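Agap007691-pb (Anopheles gambiae, PDB 5C98) is of unknown function but belongs to the serpin family, whose members are generally inhibitors of serine proteases. Local coordinates at residues E27-C32 / L367-F372; C217-L222 / L262-E267; V227-D232 / L237-L242; L242-G247 / R251-S256. All coordinates share one frame; numbering follows the deposited sequence.

From the N terminus, helix 15-32 comes first. Interaction 1 packs it against strand 366-372 near the C terminus and closes a loop of 334 residues that holds the other three contacts. Interaction 2 joins the end of strand 204-219 to helix 259-268. Interactions 3 and 4 are nested inside that smaller loop. They follow each other in series: interaction 3 pairs strands 224-230 and 237-244 as a hairpin, and interaction 4 lays helix 250-256 against the end of the second strand. The two share Leu242. Ile265 of interaction 2 touches this same Leu242, and Phe29 of interaction 1 touches Val254 of interaction 4.

Interaction 1 of 4, residues E27-C32 / L367-F372; sequences EYFKAC and LQVGNF
Phe29 plugs one helix into the strand surface at Val369, Gly370 and Asn371. This is helix-on-sheet packing in the serpin fold: helix 15-32, near the N terminus, lies on strand 366-372 near the C terminus. The two short axes approach to 9.3 Å and run at 32° to each other. The tight part is the Phe29 ring. A chi1 of -174° swings it clear of the backbone N and out to the strand. Val369 CG2 sits over one ring face, 4.1 Å from the centroid of the Phe29 ring, in a CH-pi contact displaced toward the rim. Val369 CG1 lies against CB and CG of the same phenylalanine. Phe29 CZ comes within 3.7 Å of Gly370 C, a contact with the backbone. Cys39 and Val41 of strand 39-41 also touch Phe29, so the ring lies over two neighbouring strands. The looser side is at Glu27 and Lys30, which are partly exposed and do not touch the strand. Their polar ends are held by other parts of the chain: Glu27 OE2 by a salt bridge to Lys23, and Lys30 NZ by a hydrogen bond to Ile257 O. Asn371 ND2 is turned to Cys37 O and Ser373 OG, while Asn371 OD1 stands at the ring edge, 3.7 Å from Phe29 CZ.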
loop_
_atom_site.group_PDB
_atom_site.type_symbol
_atom_site.label_atom_id
_atom_site.label_comp_id
_atom_site.label_asym_id
_atom_site.label_seq_id
_atom_site.Cartn_x
_atom_site.Cartn_y
_atom_site.Cartn_z
ATOM N N GLU A 27 5.755 -3.712 10.383
ATOM C CA GLU A 27 6.274 -5.076 10.318
ATOM C C GLU A 27 6.180 -5.632 8.907
ATOM O O GLU A 27 7.115 -6.264 8.407
ATOM C CB GLU A 27 5.479 -5.975 11.263
ATOM C CG GLU A 27 5.803 -5.744 12.738
ATOM C CD GLU A 27 4.834 -6.429 13.672
ATOM O OE1 GLU A 27 3.688 -6.726 13.254
ATOM O OE2 GLU A 27 5.220 -6.653 14.842
ATOM N N TYR A 28 5.047 -5.414 8.248
ATOM C CA TYR A 28 4.873 -5.889 6.884
ATOM C C TYR A 28 5.893 -5.245 5.953
ATOM O O TYR A 28 6.494 -5.915 5.107
ATOM C CB TYR A 28 3.459 -5.528 6.453
ATOM C CG TYR A 28 3.003 -6.060 5.111
ATOM C CD1 TYR A 28 3.396 -5.471 3.924
ATOM C CD2 TYR A 28 2.101 -7.110 5.041
ATOM C CE1 TYR A 28 2.922 -5.924 2.709
ATOM C CE2 TYR A 28 1.638 -7.570 3.830
ATOM C CZ TYR A 28 2.043 -6.989 2.685
ATOM O OH TYR A 28 1.557 -7.424 1.454
ATOM N N PHE A 29 6.072 -3.934 6.070
ATOM C CA PHE A 29 7.030 -3.265 5.195
ATOM C C PHE A 29 8.443 -3.795 5.404
ATOM O O PHE A 29 9.172 -3.996 4.433
ATOM C CB PHE A 29 6.978 -1.746 5.371
ATOM C CG PHE A 29 7.851 -1.012 4.400
ATOM C CD1 PHE A 29 7.687 -1.190 3.041
ATOM C CD2 PHE A 29 8.864 -0.192 4.825
ATOM C CE1 PHE A 29 8.500 -0.549 2.134
ATOM C CE2 PHE A 29 9.653 0.458 3.889
ATOM C CZ PHE A 29 9.456 0.259 2.569
ATOM N N LYS A 30 8.843 -4.033 6.654
ATOM C CA LYS A 30 10.163 -4.609 6.902
ATOM C C LYS A 30 10.305 -5.962 6.234
ATOM O O LYS A 30 11.403 -6.338 5.815
ATOM C CB LYS A 30 10.402 -4.784 8.411
ATOM C CG LYS A 30 10.606 -3.492 9.103
ATOM C CD LYS A 30 10.627 -3.625 10.618
ATOM C CE LYS A 30 10.247 -2.274 11.196
ATOM N NZ LYS A 30 10.637 -2.197 12.600
ATOM N N ALA A 31 9.222 -6.728 6.158
ATOM C CA ALA A 31 9.276 -8.049 5.545
ATOM C C ALA A 31 9.340 -7.985 4.030
ATOM O O ALA A 31 9.804 -8.947 3.412
ATOM C CB ALA A 31 8.040 -8.860 5.949
ATOM N N CYS A 32 8.876 -6.906 3.399
ATOM C CA CYS A 32 8.973 -6.838 1.943
ATOM C C CYS A 32 10.014 -5.855 1.417
ATOM O O CYS A 32 10.362 -5.937 0.233
ATOM C CB CYS A 32 7.603 -6.632 1.287
ATOM S SG CYS A 32 6.764 -5.156 1.716
ATOM N N LEU A 367 -1.586 4.587 5.560
ATOM C CA LEU A 367 -2.375 4.012 4.488
ATOM C C LEU A 367 -1.523 3.394 3.384
ATOM O O LEU A 367 -2.011 2.531 2.645
ATOM C CB LEU A 367 -3.269 5.109 3.881
ATOM C CG LEU A 367 -4.047 5.937 4.897
ATOM C CD1 LEU A 367 -4.939 6.884 4.118
ATOM C CD2 LEU A 367 -4.872 5.130 5.884
ATOM N N GLN A 368 -0.289 3.841 3.229
ATOM C CA GLN A 368 0.606 3.371 2.182
ATOM C C GLN A 368 2.004 3.676 2.684
ATOM O O GLN A 368 2.214 4.689 3.349
ATOM C CB GLN A 368 0.369 4.111 0.857
ATOM C CG GLN A 368 0.865 3.380 -0.347
ATOM C CD GLN A 368 0.810 4.257 -1.600
ATOM O OE1 GLN A 368 1.533 5.251 -1.669
ATOM N NE2 GLN A 368 0.012 3.885 -2.573
ATOM N N VAL A 369 2.961 2.793 2.392
ATOM C CA VAL A 369 4.339 2.974 2.834
ATOM C C VAL A 369 5.254 2.467 1.734
ATOM O O VAL A 369 4.910 1.554 0.994
ATOM C CB VAL A 369 4.539 2.240 4.184
ATOM C CG1 VAL A 369 4.223 0.773 4.056
ATOM C CG2 VAL A 369 5.931 2.459 4.717
ATOM N N GLY A 370 6.433 3.055 1.624
ATOM C CA GLY A 370 7.323 2.645 0.560
ATOM C C GLY A 370 8.657 3.332 0.659
ATOM O O GLY A 370 8.983 3.972 1.666
ATOM N N ASN A 371 9.456 3.132 -0.388
ATOM C CA ASN A 371 10.780 3.727 -0.467
ATOM C C ASN A 371 11.091 4.063 -1.910
ATOM O O ASN A 371 10.556 3.451 -2.838
ATOM C CB ASN A 371 11.849 2.791 0.099
ATOM C CG ASN A 371 12.061 1.566 -0.748
ATOM O OD1 ASN A 371 11.298 0.619 -0.668
ATOM N ND2 ASN A 371 13.126 1.559 -1.543
ATOM N N PHE A 372 11.947 5.069 -2.082
ATOM C CA PHE A 372 12.464 5.480 -3.370
ATOM C C PHE A 372 13.980 5.419 -3.295
ATOM O O PHE A 372 14.621 6.232 -2.619
ATOM C CB PHE A 372 11.952 6.876 -3.735
ATOM C CG PHE A 372 12.318 7.281 -5.116
ATOM C CD1 PHE A 372 11.687 6.698 -6.177
ATOM C CD2 PHE A 372 13.341 8.184 -5.355
ATOM C CE1 PHE A 372 12.038 7.020 -7.488
ATOM C CE2 PHE A 372 13.689 8.519 -6.666
ATOM C CZ PHE A 372 13.062 7.940 -7.705
#

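Interaction 2 of 4, residues C217-L222 / L262-E267; sequences CLHNEL and LAQIDE
His219 NE2 donates to Gln264 OE1 at 2.9 Å, the one hydrogen bond between the two segments. The N-H...O angle is 147°, so the bond is moderately bent. Gln264 OE1 lies in the imidazole plane, at the ring edge. Relative to the Gln264 amide, the donor stands well above the carbonyl plane and not on a lone pair. Gln264 reaches the ring with a chain extended beyond CG. The other ring nitrogen is also engaged: Leu222 N donates to His219 ND1 at 3.0 Å and a nearly straight 163°. The imidazole is therefore gripped at both nitrogens, which fixes its rotation. His219 CG points away from its own backbone N (chi1 -160°), carrying the ring from the end of strand 204-219 toward the helix. Beside this polar bridge is an apolar patch. Ile265 CG1 comes within 3.9 Å of His219 CD2, and Cys217 SG is 4.3 Å from Ile265 CG2. Ile265 also touches Val226. Helix 259-268 thus packs on strand 204-219 and its neighbour 224-230, part of the B sheet of the serpin fold. His261 meets the His219 ring as well. With ND1 accepting and NE2 donating, the bonding is consistent with a neutral imidazole carrying its proton on NE2.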
loop_
_atom_site.group_PDB
_atom_site.type_symbol
_atom_site.label_atom_id
_atom_site.label_comp_id
_atom_site.label_asym_id
_atom_site.label_seq_id
_atom_site.Cartn_x
_atom_site.Cartn_y
_atom_site.Cartn_z
ATOM N N CYS A 217 11.280 17.819 11.569
ATOM C CA CYS A 217 12.077 17.593 12.767
ATOM C C CYS A 217 13.312 16.780 12.424
ATOM O O CYS A 217 13.433 16.198 11.344
ATOM C CB CYS A 217 11.279 16.904 13.875
ATOM S SG CYS A 217 10.727 15.228 13.489
ATOM N N LEU A 218 14.261 16.800 13.340
ATOM C CA LEU A 218 15.329 15.827 13.337
ATOM C C LEU A 218 14.923 14.682 14.245
ATOM O O LEU A 218 14.176 14.867 15.210
ATOM C CB LEU A 218 16.609 16.453 13.879
ATOM C CG LEU A 218 17.194 17.654 13.152
ATOM C CD1 LEU A 218 18.514 18.099 13.816
ATOM C CD2 LEU A 218 17.421 17.325 11.697
ATOM N N HIS A 219 15.409 13.484 13.940
ATOM C CA HIS A 219 15.209 12.339 14.830
ATOM C C HIS A 219 16.568 11.668 15.011
ATOM O O HIS A 219 16.997 10.859 14.185
ATOM C CB HIS A 219 14.130 11.363 14.358
ATOM C CG HIS A 219 13.620 10.500 15.463
ATOM N ND1 HIS A 219 14.436 9.643 16.170
ATOM C CD2 HIS A 219 12.395 10.407 16.033
ATOM C CE1 HIS A 219 13.728 9.039 17.109
ATOM N NE2 HIS A 219 12.488 9.488 17.049
ATOM N N ASN A 220 17.276 12.027 16.086
ATOM C CA ASN A 220 18.648 11.559 16.207
ATOM C C ASN A 220 18.695 10.064 16.487
ATOM O O ASN A 220 19.639 9.400 16.069
ATOM C CB ASN A 220 19.439 12.340 17.268
ATOM C CG ASN A 220 19.881 13.728 16.808
ATOM O OD1 ASN A 220 19.876 14.069 15.620
ATOM N ND2 ASN A 220 20.307 14.532 17.772
ATOM N N GLU A 221 17.693 9.504 17.161
ATOM C CA GLU A 221 17.735 8.071 17.458
ATOM C C GLU A 221 17.499 7.230 16.208
ATOM O O GLU A 221 18.168 6.215 16.002
ATOM C CB GLU A 221 16.716 7.718 18.540
ATOM N N LEU A 222 16.556 7.634 15.354
ATOM C CA LEU A 222 16.320 6.953 14.087
ATOM C C LEU A 222 17.369 7.312 13.045
ATOM O O LEU A 222 17.531 6.579 12.063
ATOM C CB LEU A 222 14.948 7.368 13.577
ATOM C CG LEU A 222 14.149 6.508 12.607
ATOM C CD1 LEU A 222 14.240 5.024 12.893
ATOM C CD2 LEU A 222 12.703 6.949 12.708
ATOM N N LEU A 262 6.985 6.968 15.313
ATOM C CA LEU A 262 5.966 7.807 14.694
ATOM C C LEU A 262 5.333 8.738 15.713
ATOM O O LEU A 262 5.109 9.921 15.422
ATOM C CB LEU A 262 4.910 6.939 14.007
ATOM C CG LEU A 262 5.404 6.105 12.823
ATOM C CD1 LEU A 262 4.290 5.236 12.234
ATOM C CD2 LEU A 262 5.971 7.026 11.737
ATOM N N ALA A 263 5.068 8.230 16.924
ATOM C CA ALA A 263 4.522 9.071 17.986
ATOM C C ALA A 263 5.500 10.167 18.380
ATOM O O ALA A 263 5.099 11.317 18.597
ATOM C CB ALA A 263 4.180 8.220 19.206
ATOM N N GLN A 264 6.790 9.839 18.466
ATOM C CA GLN A 264 7.793 10.851 18.806
ATOM C C GLN A 264 7.894 11.902 17.716
ATOM O O GLN A 264 8.025 13.099 17.997
ATOM C CB GLN A 264 9.166 10.198 18.955
ATOM C CG GLN A 264 9.321 9.330 20.173
ATOM C CD GLN A 264 10.687 8.679 20.238
ATOM O OE1 GLN A 264 11.179 8.146 19.244
ATOM N NE2 GLN A 264 11.319 8.743 21.401
ATOM N N ILE A 265 7.869 11.466 16.464
ATOM C CA ILE A 265 7.854 12.403 15.355
ATOM C C ILE A 265 6.661 13.340 15.467
ATOM O O ILE A 265 6.806 14.561 15.357
ATOM C CB ILE A 265 7.843 11.624 14.030
ATOM C CG1 ILE A 265 9.227 11.026 13.772
ATOM C CG2 ILE A 265 7.453 12.517 12.844
ATOM C CD1 ILE A 265 9.243 9.978 12.709
ATOM N N ASP A 266 5.464 12.781 15.697
ATOM C CA ASP A 266 4.280 13.631 15.811
ATOM C C ASP A 266 4.435 14.680 16.914
ATOM O O ASP A 266 3.946 15.802 16.766
ATOM C CB ASP A 266 3.037 12.772 16.038
ATOM C CG ASP A 266 2.583 12.054 14.777
ATOM O OD1 ASP A 266 2.959 12.499 13.674
ATOM O OD2 ASP A 266 1.845 11.056 14.896
ATOM N N GLU A 267 5.140 14.357 17.998
ATOM C CA GLU A 267 5.316 15.309 19.094
ATOM C C GLU A 267 6.360 16.370 18.768
ATOM O O GLU A 267 6.304 17.486 19.309
ATOM C CB GLU A 267 5.765 14.565 20.353
ATOM C CG GLU A 267 4.809 13.489 20.821
#

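Interaction 3 of 4, residues V227-D232 / L237-L242; sequences VDMPFD and LSMLVL
Asp228 and Ser238 both swing their first side-chain atom beyond CB to the position opposite the backbone N (chi1 -150° and -168°), and this brings carboxylate and hydroxyl together. Ser238 OG donates to Asp228 OD1 at 2.7 Å, meeting the oxygen from above the carboxylate plane. A water donates to the same Asp228 OD1 and, weakly, to Ser238 O. Asp228 OD2 forms a salt bridge with Arg359, so both carboxylate oxygens of this buried acid have partners, which would favour its charged form. The two segments are the arms of an antiparallel beta hairpin, strands 224-230 and 237-244, in the B sheet of the serpin fold. Val227 with Val241 and Met229 with Met239 are its hydrogen-bonded pairs. Met229 N reaches Met239 O at 2.8 Å, and Met239 N reaches Met229 O at 2.8 Å. Asp228 with Leu240 and Pro230 with Ser238 are non-hydrogen-bonded pairs. The side chains of Val227, Met229, Met239 and Val241 share one face of the hairpin. There the two methionines run side by side, bent at chi3, with Met229 SD 4.0 Å from Met239 CE and also against Val241 CG2. Beyond the strand end, Phe231 N donates to Leu237 O at 3.0 Å. The edge of the Phe231 ring lies along the backbone at Leu237 and Ser238, and Phe231 CE2 touches Met239 CB at 3.7 Å.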
loop_
_atom_site.group_PDB
_atom_site.type_symbol
_atom_site.label_atom_id
_atom_site.label_comp_id
_atom_site.label_asym_id
_atom_site.label_seq_id
_atom_site.Cartn_x
_atom_site.Cartn_y
_atom_site.Cartn_z
ATOM N N VAL A 227 10.284 15.400 7.157
ATOM C CA VAL A 227 9.322 16.429 6.797
ATOM C C VAL A 227 7.982 15.754 6.546
ATOM O O VAL A 227 7.920 14.633 6.038
ATOM C CB VAL A 227 9.734 17.245 5.549
ATOM C CG1 VAL A 227 10.951 18.133 5.816
ATOM C CG2 VAL A 227 9.927 16.341 4.329
ATOM N N ASP A 228 6.908 16.416 6.914
ATOM C CA ASP A 228 5.558 15.921 6.624
ATOM C C ASP A 228 4.981 16.826 5.544
ATOM O O ASP A 228 4.713 18.006 5.793
ATOM C CB ASP A 228 4.695 15.907 7.886
ATOM C CG ASP A 228 3.635 14.817 7.867
ATOM O OD1 ASP A 228 3.363 14.238 6.781
ATOM O OD2 ASP A 228 3.071 14.540 8.950
ATOM N N MET A 229 4.843 16.280 4.334
ATOM C CA MET A 229 4.487 17.027 3.138
ATOM C C MET A 229 3.007 16.819 2.856
ATOM O O MET A 229 2.619 15.732 2.401
ATOM C CB MET A 229 5.311 16.533 1.958
ATOM C CG MET A 229 6.782 16.904 2.103
ATOM S SD MET A 229 7.747 16.395 0.693
ATOM C CE MET A 229 7.001 17.341 -0.628
ATOM N N PRO A 230 2.152 17.790 3.107
ATOM C CA PRO A 230 0.718 17.538 2.957
ATOM C C PRO A 230 0.266 17.482 1.512
ATOM O O PRO A 230 0.780 18.168 0.633
ATOM C CB PRO A 230 0.064 18.745 3.648
ATOM C CG PRO A 230 1.081 19.821 3.564
ATOM C CD PRO A 230 2.437 19.144 3.610
ATOM N N PHE A 231 -0.764 16.684 1.291
ATOM C CA PHE A 231 -1.551 16.747 0.072
ATOM C C PHE A 231 -2.683 17.755 0.220
ATOM O O PHE A 231 -2.927 18.310 1.293
ATOM C CB PHE A 231 -2.080 15.346 -0.249
ATOM C CG PHE A 231 -0.987 14.322 -0.478
ATOM C CD1 PHE A 231 -0.318 14.280 -1.704
ATOM C CD2 PHE A 231 -0.610 13.425 0.511
ATOM C CE1 PHE A 231 0.689 13.355 -1.928
ATOM C CE2 PHE A 231 0.372 12.501 0.276
ATOM C CZ PHE A 231 1.029 12.472 -0.940
ATOM N N ASP A 232 -3.358 18.014 -0.903
ATOM C CA ASP A 232 -4.482 18.940 -0.957
ATOM C C ASP A 232 -5.398 18.761 0.243
ATOM O O ASP A 232 -5.704 17.641 0.646
ATOM C CB ASP A 232 -5.271 18.674 -2.243
ATOM C CG ASP A 232 -6.401 19.664 -2.448
ATOM O OD1 ASP A 232 -7.456 19.506 -1.794
ATOM O OD2 ASP A 232 -6.232 20.599 -3.259
ATOM N N LEU A 237 -4.794 13.923 3.735
ATOM C CA LEU A 237 -3.626 13.051 3.712
ATOM C C LEU A 237 -2.331 13.846 3.719
ATOM O O LEU A 237 -2.290 15.006 3.310
ATOM C CB LEU A 237 -3.612 12.186 2.456
ATOM C CG LEU A 237 -4.866 11.359 2.221
ATOM C CD1 LEU A 237 -4.690 10.539 0.946
ATOM C CD2 LEU A 237 -5.209 10.432 3.373
ATOM N N SER A 238 -1.259 13.197 4.159
ATOM C CA SER A 238 0.054 13.830 4.155
ATOM C C SER A 238 1.108 12.760 4.001
ATOM O O SER A 238 0.877 11.623 4.377
ATOM C CB SER A 238 0.251 14.615 5.452
ATOM O OG SER A 238 1.397 15.452 5.355
ATOM N N MET A 239 2.258 13.134 3.446
ATOM C CA MET A 239 3.338 12.200 3.165
ATOM C C MET A 239 4.511 12.526 4.077
ATOM O O MET A 239 5.165 13.555 3.903
ATOM C CB MET A 239 3.776 12.308 1.709
ATOM C CG MET A 239 4.924 11.388 1.357
ATOM S SD MET A 239 5.422 11.388 -0.370
ATOM C CE MET A 239 6.033 13.058 -0.562
ATOM N N LEU A 240 4.794 11.631 5.006
ATOM C CA LEU A 240 5.974 11.764 5.840
ATOM C C LEU A 240 7.159 11.193 5.082
ATOM O O LEU A 240 7.109 10.067 4.584
ATOM C CB LEU A 240 5.738 11.014 7.148
ATOM C CG LEU A 240 6.642 11.308 8.342
ATOM C CD1 LEU A 240 6.434 12.701 8.866
ATOM C CD2 LEU A 240 6.403 10.277 9.429
ATOM N N VAL A 241 8.224 11.983 4.980
ATOM C CA VAL A 241 9.426 11.574 4.270
ATOM C C VAL A 241 10.542 11.475 5.287
ATOM O O VAL A 241 10.809 12.439 6.018
ATOM C CB VAL A 241 9.816 12.538 3.147
ATOM C CG1 VAL A 241 11.027 12.014 2.396
ATOM C CG2 VAL A 241 8.654 12.743 2.188
ATOM N N LEU A 242 11.177 10.319 5.342
ATOM C CA LEU A 242 12.282 10.048 6.264
ATOM C C LEU A 242 13.554 9.933 5.437
ATOM O O LEU A 242 13.702 8.999 4.632
ATOM C CB LEU A 242 12.042 8.763 7.049
ATOM C CG LEU A 242 10.689 8.602 7.728
ATOM C CD1 LEU A 242 10.678 7.326 8.577
ATOM C CD2 LEU A 242 10.339 9.802 8.557
HETATM O O HOH W 1 2.025 11.994 7.147
HETATM O O HOH W 2 -4.200 17.007 3.524
#

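Interaction 4 of 4, residues L242-G247 / R251-S256; sequences LLPYDG and RQIVNS
The pyrrolidine ring of Pro244 meets the end of Ile253. Ile253 CD1 lies off one face of the ring, out past the rim at CB and CG, 3.8 Å from Pro244 CB. A second flat group, the Gln252 carbonyl, lies on the helix side. Ser256 N bonds to Gln252 O within the helix; a further bond from Ser256 OG is doubtful, since Ser256 has two conformers. Across the contact the packing is wholly apolar and rests on the branching of Ile253. Its CG1 is anti to the carbonyl carbon, and a chi2 of 61° bends CD1 toward the proline. The other branch, Ile253 CG2, touches Leu242 CD1 at 4.1 Å. One buried isoleucine thus straddles two alternate residues of the strand, Leu242 and Pro244, whose side chains both start toward the helix. This is ordinary helix-on-strand packing within the serpin fold. Helix 250-256 follows strand 237-244 after a short turn and folds back over its end. Ile253 also touches Cys224 of strand 224-230. Leu242 packs on Val226 of that strand and on Leu357 of strand 354-360, which lies on the opposite flank of strand 237-244.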
loop_
_atom_site.group_PDB
_atom_site.type_symbol
_atom_site.label_atom_id
_atom_site.label_comp_id
_atom_site.label_asym_id
_atom_site.label_seq_id
_atom_site.Cartn_x
_atom_site.Cartn_y
_atom_site.Cartn_z
ATOM N N LEU A 242 11.177 10.319 5.342
ATOM C CA LEU A 242 12.282 10.048 6.264
ATOM C C LEU A 242 13.554 9.933 5.437
ATOM O O LEU A 242 13.702 8.999 4.632
ATOM C CB LEU A 242 12.042 8.763 7.049
ATOM C CG LEU A 242 10.689 8.602 7.728
ATOM C CD1 LEU A 242 10.678 7.326 8.577
ATOM C CD2 LEU A 242 10.339 9.802 8.557
ATOM N N LEU A 243 14.473 10.868 5.645
ATOM C CA LEU A 243 15.715 10.940 4.888
ATOM C C LEU A 243 16.869 10.618 5.822
ATOM O O LEU A 243 17.177 11.416 6.722
ATOM C CB LEU A 243 15.865 12.352 4.319
ATOM C CG LEU A 243 17.139 12.651 3.553
ATOM C CD1 LEU A 243 17.221 11.866 2.260
ATOM C CD2 LEU A 243 17.232 14.156 3.245
ATOM N N PRO A 244 17.521 9.482 5.663
ATOM C CA PRO A 244 18.612 9.121 6.571
ATOM C C PRO A 244 19.696 10.180 6.609
ATOM O O PRO A 244 20.018 10.799 5.593
ATOM C CB PRO A 244 19.144 7.808 5.987
ATOM C CG PRO A 244 17.979 7.228 5.231
ATOM C CD PRO A 244 17.252 8.426 4.664
ATOM N N TYR A 245 20.280 10.380 7.783
ATOM C CA TYR A 245 21.449 11.232 7.866
ATOM C C TYR A 245 22.556 10.657 6.986
ATOM O O TYR A 245 22.596 9.457 6.708
ATOM C CB TYR A 245 21.984 11.241 9.300
ATOM C CG TYR A 245 21.102 11.919 10.337
ATOM C CD1 TYR A 245 20.104 12.797 9.971
ATOM C CD2 TYR A 245 21.339 11.731 11.682
ATOM C CE1 TYR A 245 19.322 13.430 10.926
ATOM C CE2 TYR A 245 20.581 12.352 12.634
ATOM C CZ TYR A 245 19.583 13.212 12.254
ATOM O OH TYR A 245 18.804 13.848 13.212
ATOM N N ASP A 246 23.484 11.515 6.572
ATOM C CA ASP A 246 24.699 11.027 5.930
ATOM C C ASP A 246 25.372 9.980 6.806
ATOM O O ASP A 246 25.334 10.058 8.037
ATOM C CB ASP A 246 25.667 12.177 5.702
ATOM C CG ASP A 246 25.205 13.087 4.590
ATOM O OD1 ASP A 246 25.171 12.623 3.432
ATOM O OD2 ASP A 246 24.845 14.241 4.873
ATOM N N GLY A 247 25.985 8.993 6.158
ATOM C CA GLY A 247 26.628 7.896 6.845
ATOM C C GLY A 247 25.689 6.844 7.387
ATOM O O GLY A 247 26.132 5.962 8.132
ATOM N N ARG A 251 18.298 1.155 4.902
ATOM C CA ARG A 251 17.873 -0.096 5.530
ATOM C C ARG A 251 17.846 0.025 7.046
ATOM O O ARG A 251 16.996 -0.593 7.709
ATOM C CB ARG A 251 18.808 -1.225 5.131
ATOM C CG ARG A 251 18.367 -2.595 5.561
ATOM C CD ARG A 251 19.387 -3.630 5.107
ATOM N NE ARG A 251 20.666 -3.437 5.792
ATOM C CZ ARG A 251 21.696 -2.739 5.318
ATOM N NH1 ARG A 251 21.639 -2.150 4.131
ATOM N NH2 ARG A 251 22.797 -2.629 6.043
ATOM N N GLN A 252 18.756 0.815 7.624
ATOM C CA GLN A 252 18.750 0.974 9.073
ATOM C C GLN A 252 17.481 1.671 9.555
ATOM O O GLN A 252 16.910 1.305 10.585
ATOM C CB GLN A 252 19.985 1.759 9.519
ATOM C CG GLN A 252 20.155 1.805 11.020
ATOM C CD GLN A 252 21.300 2.699 11.449
ATOM O OE1 GLN A 252 22.382 2.676 10.857
ATOM N NE2 GLN A 252 21.066 3.497 12.482
ATOM N N ILE A 253 17.024 2.693 8.833
ATOM C CA ILE A 253 15.789 3.372 9.203
ATOM C C ILE A 253 14.609 2.425 9.041
ATOM O O ILE A 253 13.739 2.330 9.907
ATOM C CB ILE A 253 15.605 4.638 8.336
ATOM C CG1 ILE A 253 16.453 5.823 8.836
ATOM C CG2 ILE A 253 14.143 5.110 8.330
ATOM C CD1 ILE A 253 17.926 5.639 8.848
ATOM N N VAL A 254 14.543 1.733 7.908
ATOM C CA VAL A 254 13.405 0.872 7.626
ATOM C C VAL A 254 13.302 -0.220 8.681
ATOM O O VAL A 254 12.210 -0.526 9.171
ATOM C CB VAL A 254 13.554 0.236 6.236
ATOM C CG1 VAL A 254 12.497 -0.889 6.025
ATOM C CG2 VAL A 254 13.435 1.272 5.167
ATOM N N ASN A 255 14.439 -0.803 9.074
ATOM C CA ASN A 255 14.375 -1.888 10.042
ATOM C C ASN A 255 14.168 -1.380 11.461
ATOM O O ASN A 255 13.617 -2.095 12.310
ATOM C CB ASN A 255 15.628 -2.735 9.945
ATOM C CG ASN A 255 15.559 -3.692 8.797
ATOM O OD1 ASN A 255 14.495 -4.242 8.507
ATOM N ND2 ASN A 255 16.685 -3.905 8.133
ATOM N N SER A 256 14.579 -0.161 11.749
ATOM C CA SER A 256 14.494 0.390 13.096
ATOM C C SER A 256 13.107 0.910 13.446
ATOM O O SER A 256 12.706 0.857 14.616
ATOM C CB SER A 256 15.484 1.547 13.238
ATOM O OG SER A 256 16.839 1.114 13.234
#